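Local coordinates for protein chitin deacetylase 1 (Bombyx mori, PDB 5ZNT) that hydrolyses the N-acetyl groups of chitin with the help of a zinc ion, yielding chitosan and acetate, as a member of the carbohydrate esterase 4 family, at residues L150-E162 and N197-E210. Numbering follows the deposited sequence.
Sequences LRVGGNNQFTMME and NLQSCPTRSHAVWE
In the catalytic domain of this carbohydrate esterase 4 enzyme, segment 150-162, which runs from Leu150, whose side chain is about 7 Å from the zinc ion, into helix 154-163, packs along the loop leading from Asn197 into strand 209-214, with Asn155 hydrogen-bonded to His206. Three donors converge on Asn155 OD1: His206 NE2 at 2.9 Å, in the carbonyl plane on a lone pair, Arg204 N almost straight (173°), and Thr203 N from above that plane. Asn155 ND2 in turn donates to Thr203 OG1 at 3.0 Å, fixing the amide flip. Replacing this asparagine by alanine removes both amide atoms, which would probably leave three N-H groups without their shared acceptor, Thr203 OG1 without this donor, and the imidazole freer to turn. Phe158 CB sits over the His206 ring, 3.5 Å from its centroid, a CH-pi contact; Pro202 CG lies over one Phe158 face, offset toward the rim. Glu162, its CG anti to the backbone N (chi1 -176°), extends along the loop, and OE1 takes the Ala207 N-H at 3.0 Å from above the carboxylate plane. Toward the zinc end, Gln199 pairs NE2 with Leu150 O and OE1 with Val152 N, its amide stacked on the Arg151 guanidinium (planes 14° apart), which donates two in-plane hydrogen bonds end-on to Asn197 O, from NH1 at 3.0 Å and NH2 at 2.9 Å.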
loop_
_atom_site.group_PDB
_atom_site.type_symbol
_atom_site.label_atom_id
_atom_site.label_comp_id
_atom_site.label_asym_id
_atom_site.label_seq_id
_atom_site.Cartn_x
_atom_site.Cartn_y
_atom_site.Cartn_z
ATOM N N LEU A 150 -9.626 -4.269 -5.202
ATOM C CA LEU A 150 -8.874 -5.435 -4.736
ATOM C C LEU A 150 -9.173 -6.667 -5.595
ATOM O O LEU A 150 -9.289 -7.791 -5.096
ATOM C CB LEU A 150 -9.155 -5.717 -3.252
ATOM C CG LEU A 150 -8.888 -4.538 -2.288
ATOM C CD1 LEU A 150 -9.129 -4.951 -0.833
ATOM C CD2 LEU A 150 -7.440 -4.071 -2.428
ATOM N N ARG A 151 -9.284 -6.460 -6.912
ATOM C CA ARG A 151 -9.518 -7.570 -7.833
ATOM C C ARG A 151 -8.178 -8.159 -8.245
ATOM O O ARG A 151 -7.437 -7.557 -9.031
ATOM C CB ARG A 151 -10.306 -7.114 -9.059
ATOM C CG ARG A 151 -11.663 -6.500 -8.773
ATOM C CD ARG A 151 -12.513 -7.372 -7.856
ATOM N NE ARG A 151 -12.794 -8.687 -8.435
ATOM C CZ ARG A 151 -13.460 -9.642 -7.793
ATOM N NH1 ARG A 151 -13.901 -9.423 -6.557
ATOM N NH2 ARG A 151 -13.670 -10.819 -8.373
ATOM N N VAL A 152 -7.867 -9.348 -7.731
ATOM C CA VAL A 152 -6.634 -10.020 -8.103
ATOM C C VAL A 152 -6.745 -10.530 -9.535
ATOM O O VAL A 152 -7.814 -10.984 -9.965
ATOM C CB VAL A 152 -6.348 -11.172 -7.128
ATOM C CG1 VAL A 152 -4.961 -11.728 -7.381
ATOM C CG2 VAL A 152 -6.500 -10.661 -5.698
ATOM N N GLY A 153 -5.637 -10.452 -10.279
ATOM C CA GLY A 153 -5.635 -10.849 -11.685
ATOM C C GLY A 153 -5.052 -12.226 -11.975
ATOM O O GLY A 153 -4.319 -12.398 -12.958
ATOM N N GLY A 154 -5.373 -13.209 -11.133
ATOM C CA GLY A 154 -4.841 -14.553 -11.313
ATOM C C GLY A 154 -3.356 -14.543 -11.577
ATOM O O GLY A 154 -2.610 -13.743 -11.006
ATOM N N ASN A 155 -2.914 -15.416 -12.486
ATOM C CA ASN A 155 -1.501 -15.429 -12.840
ATOM C C ASN A 155 -1.132 -14.250 -13.727
ATOM O O ASN A 155 0.019 -13.813 -13.712
ATOM C CB ASN A 155 -1.126 -16.736 -13.547
ATOM C CG ASN A 155 -1.187 -17.940 -12.610
ATOM O OD1 ASN A 155 -0.356 -18.072 -11.690
ATOM N ND2 ASN A 155 -2.177 -18.818 -12.831
ATOM N N ASN A 156 -2.084 -13.752 -14.515
ATOM C CA ASN A 156 -1.784 -12.681 -15.462
ATOM C C ASN A 156 -1.227 -11.454 -14.752
ATOM O O ASN A 156 -0.228 -10.879 -15.195
ATOM C CB ASN A 156 -3.037 -12.318 -16.255
ATOM C CG ASN A 156 -3.368 -13.357 -17.314
ATOM O OD1 ASN A 156 -2.582 -14.275 -17.575
ATOM N ND2 ASN A 156 -4.527 -13.219 -17.919
ATOM N N GLN A 157 -1.871 -11.031 -13.656
ATOM C CA GLN A 157 -1.378 -9.867 -12.920
ATOM C C GLN A 157 0.070 -10.064 -12.513
ATOM O O GLN A 157 0.913 -9.179 -12.697
ATOM C CB GLN A 157 -2.242 -9.597 -11.687
ATOM C CG GLN A 157 -1.641 -8.480 -10.778
ATOM C CD GLN A 157 -2.442 -8.227 -9.513
ATOM O OE1 GLN A 157 -3.485 -8.843 -9.299
ATOM N NE2 GLN A 157 -1.949 -7.311 -8.659
ATOM N N PHE A 158 0.390 -11.256 -11.989
ATOM C CA PHE A 158 1.720 -11.480 -11.449
ATOM C C PHE A 158 2.733 -11.765 -12.542
ATOM O O PHE A 158 3.896 -11.380 -12.397
ATOM C CB PHE A 158 1.658 -12.598 -10.394
ATOM C CG PHE A 158 0.952 -12.169 -9.151
ATOM C CD1 PHE A 158 -0.432 -12.100 -9.113
ATOM C CD2 PHE A 158 1.676 -11.728 -8.047
ATOM C CE1 PHE A 158 -1.089 -11.650 -7.990
ATOM C CE2 PHE A 158 1.024 -11.273 -6.916
ATOM C CZ PHE A 158 -0.355 -11.243 -6.883
ATOM N N THR A 159 2.320 -12.403 -13.649
ATOM C CA THR A 159 3.202 -12.466 -14.810
ATOM C C THR A 159 3.596 -11.058 -15.260
ATOM O O THR A 159 4.776 -10.766 -15.478
ATOM C CB THR A 159 2.527 -13.232 -15.954
ATOM O OG1 THR A 159 2.200 -14.560 -15.518
ATOM C CG2 THR A 159 3.464 -13.308 -17.172
ATOM N N MET A 160 2.612 -10.164 -15.372
ATOM C CA MET A 160 2.929 -8.777 -15.709
ATOM C C MET A 160 3.924 -8.194 -14.714
ATOM O O MET A 160 4.932 -7.593 -15.102
ATOM C CB MET A 160 1.647 -7.934 -15.746
ATOM C CG MET A 160 1.883 -6.438 -16.058
ATOM S SD MET A 160 2.385 -5.461 -14.615
ATOM C CE MET A 160 0.886 -5.436 -13.636
ATOM N N MET A 161 3.658 -8.353 -13.422
ATOM C CA MET A 161 4.488 -7.658 -12.438
ATOM C C MET A 161 5.919 -8.154 -12.482
ATOM O O MET A 161 6.863 -7.371 -12.299
ATOM C CB MET A 161 3.890 -7.825 -11.042
ATOM C CG MET A 161 2.566 -7.078 -10.902
ATOM S SD MET A 161 1.863 -7.203 -9.262
ATOM C CE MET A 161 3.139 -6.407 -8.291
ATOM N N GLU A 162 6.112 -9.444 -12.752
ATOM C CA GLU A 162 7.479 -9.938 -12.869
ATOM C C GLU A 162 8.146 -9.388 -14.126
ATOM O O GLU A 162 9.283 -8.912 -14.072
ATOM C CB GLU A 162 7.511 -11.470 -12.854
ATOM C CG GLU A 162 8.942 -11.996 -12.881
ATOM C CD GLU A 162 9.072 -13.498 -12.610
ATOM O OE1 GLU A 162 8.085 -14.156 -12.197
ATOM O OE2 GLU A 162 10.190 -14.011 -12.824
ATOM N N ASN A 197 -15.136 -12.533 -3.176
ATOM C CA ASN A 197 -16.139 -12.939 -4.150
ATOM C C ASN A 197 -15.517 -13.134 -5.526
ATOM O O ASN A 197 -14.972 -12.191 -6.111
ATOM C CB ASN A 197 -17.250 -11.890 -4.205
ATOM C CG ASN A 197 -18.298 -12.200 -5.257
ATOM O OD1 ASN A 197 -18.748 -13.342 -5.384
ATOM N ND2 ASN A 197 -18.688 -11.184 -6.024
ATOM N N LEU A 198 -15.590 -14.364 -6.036
ATOM C CA LEU A 198 -15.200 -14.677 -7.411
ATOM C C LEU A 198 -13.740 -14.330 -7.695
ATOM O O LEU A 198 -13.381 -14.027 -8.836
ATOM C CB LEU A 198 -16.116 -13.965 -8.416
ATOM C CG LEU A 198 -17.595 -14.366 -8.455
ATOM C CD1 LEU A 198 -18.446 -13.325 -9.207
ATOM C CD2 LEU A 198 -17.737 -15.750 -9.085
ATOM N N GLN A 199 -12.881 -14.390 -6.679
ATOM C CA GLN A 199 -11.507 -13.944 -6.853
ATOM C C GLN A 199 -10.707 -14.974 -7.636
ATOM O O GLN A 199 -10.866 -16.182 -7.458
ATOM C CB GLN A 199 -10.834 -13.685 -5.499
ATOM C CG GLN A 199 -11.323 -12.450 -4.759
ATOM C CD GLN A 199 -10.733 -11.147 -5.308
ATOM O OE1 GLN A 199 -10.073 -11.118 -6.352
ATOM N NE2 GLN A 199 -10.977 -10.070 -4.603
ATOM N N SER A 200 -9.828 -14.485 -8.494
ATOM C CA SER A 200 -8.921 -15.321 -9.266
ATOM C C SER A 200 -7.507 -15.039 -8.766
ATOM O O SER A 200 -6.948 -13.982 -9.062
ATOM C CB SER A 200 -9.094 -15.017 -10.760
ATOM O OG SER A 200 -7.977 -15.405 -11.545
ATOM N N CYS A 201 -6.923 -15.995 -7.975
ATOM C CA CYS A 201 -5.597 -15.817 -7.389
ATOM C C CYS A 201 -4.534 -16.523 -8.217
ATOM O O CYS A 201 -4.824 -17.489 -8.932
ATOM C CB CYS A 201 -5.554 -16.366 -5.954
ATOM S SG CYS A 201 -6.511 -15.445 -4.768
ATOM N N PRO A 202 -3.280 -16.083 -8.125
ATOM C CA PRO A 202 -2.205 -16.774 -8.840
ATOM C C PRO A 202 -2.027 -18.196 -8.328
ATOM O O PRO A 202 -2.295 -18.500 -7.164
ATOM C CB PRO A 202 -0.964 -15.922 -8.538
ATOM C CG PRO A 202 -1.294 -15.226 -7.258
ATOM C CD PRO A 202 -2.770 -14.933 -7.356
ATOM N N THR A 203 -1.564 -19.066 -9.218
ATOM C CA THR A 203 -1.268 -20.445 -8.871
ATOM C C THR A 203 0.147 -20.858 -9.198
ATOM O O THR A 203 0.653 -21.792 -8.566
ATOM C CB THR A 203 -2.216 -21.408 -9.598
ATOM O OG1 THR A 203 -2.101 -21.190 -11.007
ATOM C CG2 THR A 203 -3.632 -21.191 -9.162
ATOM N N ARG A 204 0.800 -20.206 -10.160
ATOM C CA ARG A 204 2.159 -20.558 -10.527
ATOM C C ARG A 204 3.159 -19.751 -9.698
ATOM O O ARG A 204 2.790 -18.891 -8.891
ATOM C CB ARG A 204 2.373 -20.348 -12.027
ATOM C CG ARG A 204 1.409 -21.144 -12.900
ATOM C CD ARG A 204 1.842 -21.160 -14.365
ATOM N NE ARG A 204 1.814 -19.822 -14.949
ATOM C CZ ARG A 204 0.739 -19.271 -15.510
ATOM N NH1 ARG A 204 -0.405 -19.948 -15.567
ATOM N NH2 ARG A 204 0.807 -18.038 -16.008
ATOM N N SER A 205 4.443 -20.038 -9.903
ATOM C CA SER A 205 5.517 -19.329 -9.224
ATOM C C SER A 205 5.752 -17.982 -9.894
ATOM O O SER A 205 5.866 -17.900 -11.122
ATOM C CB SER A 205 6.813 -20.144 -9.246
ATOM O OG SER A 205 6.646 -21.343 -8.518
ATOM N N HIS A 206 5.841 -16.934 -9.078
ATOM C CA HIS A 206 6.087 -15.584 -9.561
ATOM C C HIS A 206 7.068 -14.922 -8.610
ATOM O O HIS A 206 6.904 -15.015 -7.387
ATOM C CB HIS A 206 4.792 -14.768 -9.635
ATOM C CG HIS A 206 3.732 -15.363 -10.511
ATOM N ND1 HIS A 206 3.745 -15.247 -11.887
ATOM C CD2 HIS A 206 2.597 -16.034 -10.202
ATOM C CE1 HIS A 206 2.673 -15.836 -12.387
ATOM N NE2 HIS A 206 1.957 -16.317 -11.386
ATOM N N ALA A 207 8.081 -14.259 -9.170
ATOM C CA ALA A 207 9.113 -13.579 -8.385
ATOM C C ALA A 207 8.627 -12.199 -7.940
ATOM O O ALA A 207 9.165 -11.160 -8.328
ATOM C CB ALA A 207 10.401 -13.470 -9.189
ATOM N N VAL A 208 7.590 -12.210 -7.100
ATOM C CA VAL A 208 6.898 -11.004 -6.653
ATOM C C VAL A 208 6.590 -11.164 -5.176
ATOM O O VAL A 208 6.154 -12.234 -4.739
ATOM C CB VAL A 208 5.578 -10.770 -7.428
ATOM C CG1 VAL A 208 4.906 -9.472 -6.964
ATOM C CG2 VAL A 208 5.822 -10.752 -8.961
ATOM N N TRP A 209 6.763 -10.094 -4.413
ATOM C CA TRP A 209 6.344 -10.095 -3.019
ATOM C C TRP A 209 4.854 -9.817 -2.926
ATOM O O TRP A 209 4.294 -9.061 -3.724
ATOM C CB TRP A 209 7.106 -9.037 -2.222
ATOM C CG TRP A 209 8.526 -9.364 -1.954
ATOM C CD1 TRP A 209 9.609 -9.105 -2.760
ATOM C CD2 TRP A 209 9.043 -10.005 -0.781
ATOM N NE1 TRP A 209 10.765 -9.544 -2.152
ATOM C CE2 TRP A 209 10.445 -10.107 -0.944
ATOM C CE3 TRP A 209 8.455 -10.504 0.388
ATOM C CZ2 TRP A 209 11.275 -10.686 0.023
ATOM C CZ3 TRP A 209 9.281 -11.079 1.354
ATOM C CH2 TRP A 209 10.681 -11.164 1.159
ATOM N N GLU A 210 4.204 -10.426 -1.932
ATOM C CA GLU A 210 2.817 -10.112 -1.616
ATOM C C GLU A 210 2.764 -9.450 -0.247
ATOM O O GLU A 210 2.957 -10.116 0.778
ATOM C CB GLU A 210 1.916 -11.347 -1.633
ATOM C CG GLU A 210 0.465 -11.027 -1.223
ATOM C CD GLU A 210 -0.175 -10.021 -2.182
ATOM O OE1 GLU A 210 0.096 -10.123 -3.392
ATOM O OE2 GLU A 210 -0.953 -9.149 -1.746
HETATM O O HOH W 1 -9.962 -11.688 -8.906
HETATM O O HOH W 2 -0.092 -15.467 -16.949
HETATM O O HOH W 3 5.887 -14.640 -13.452
#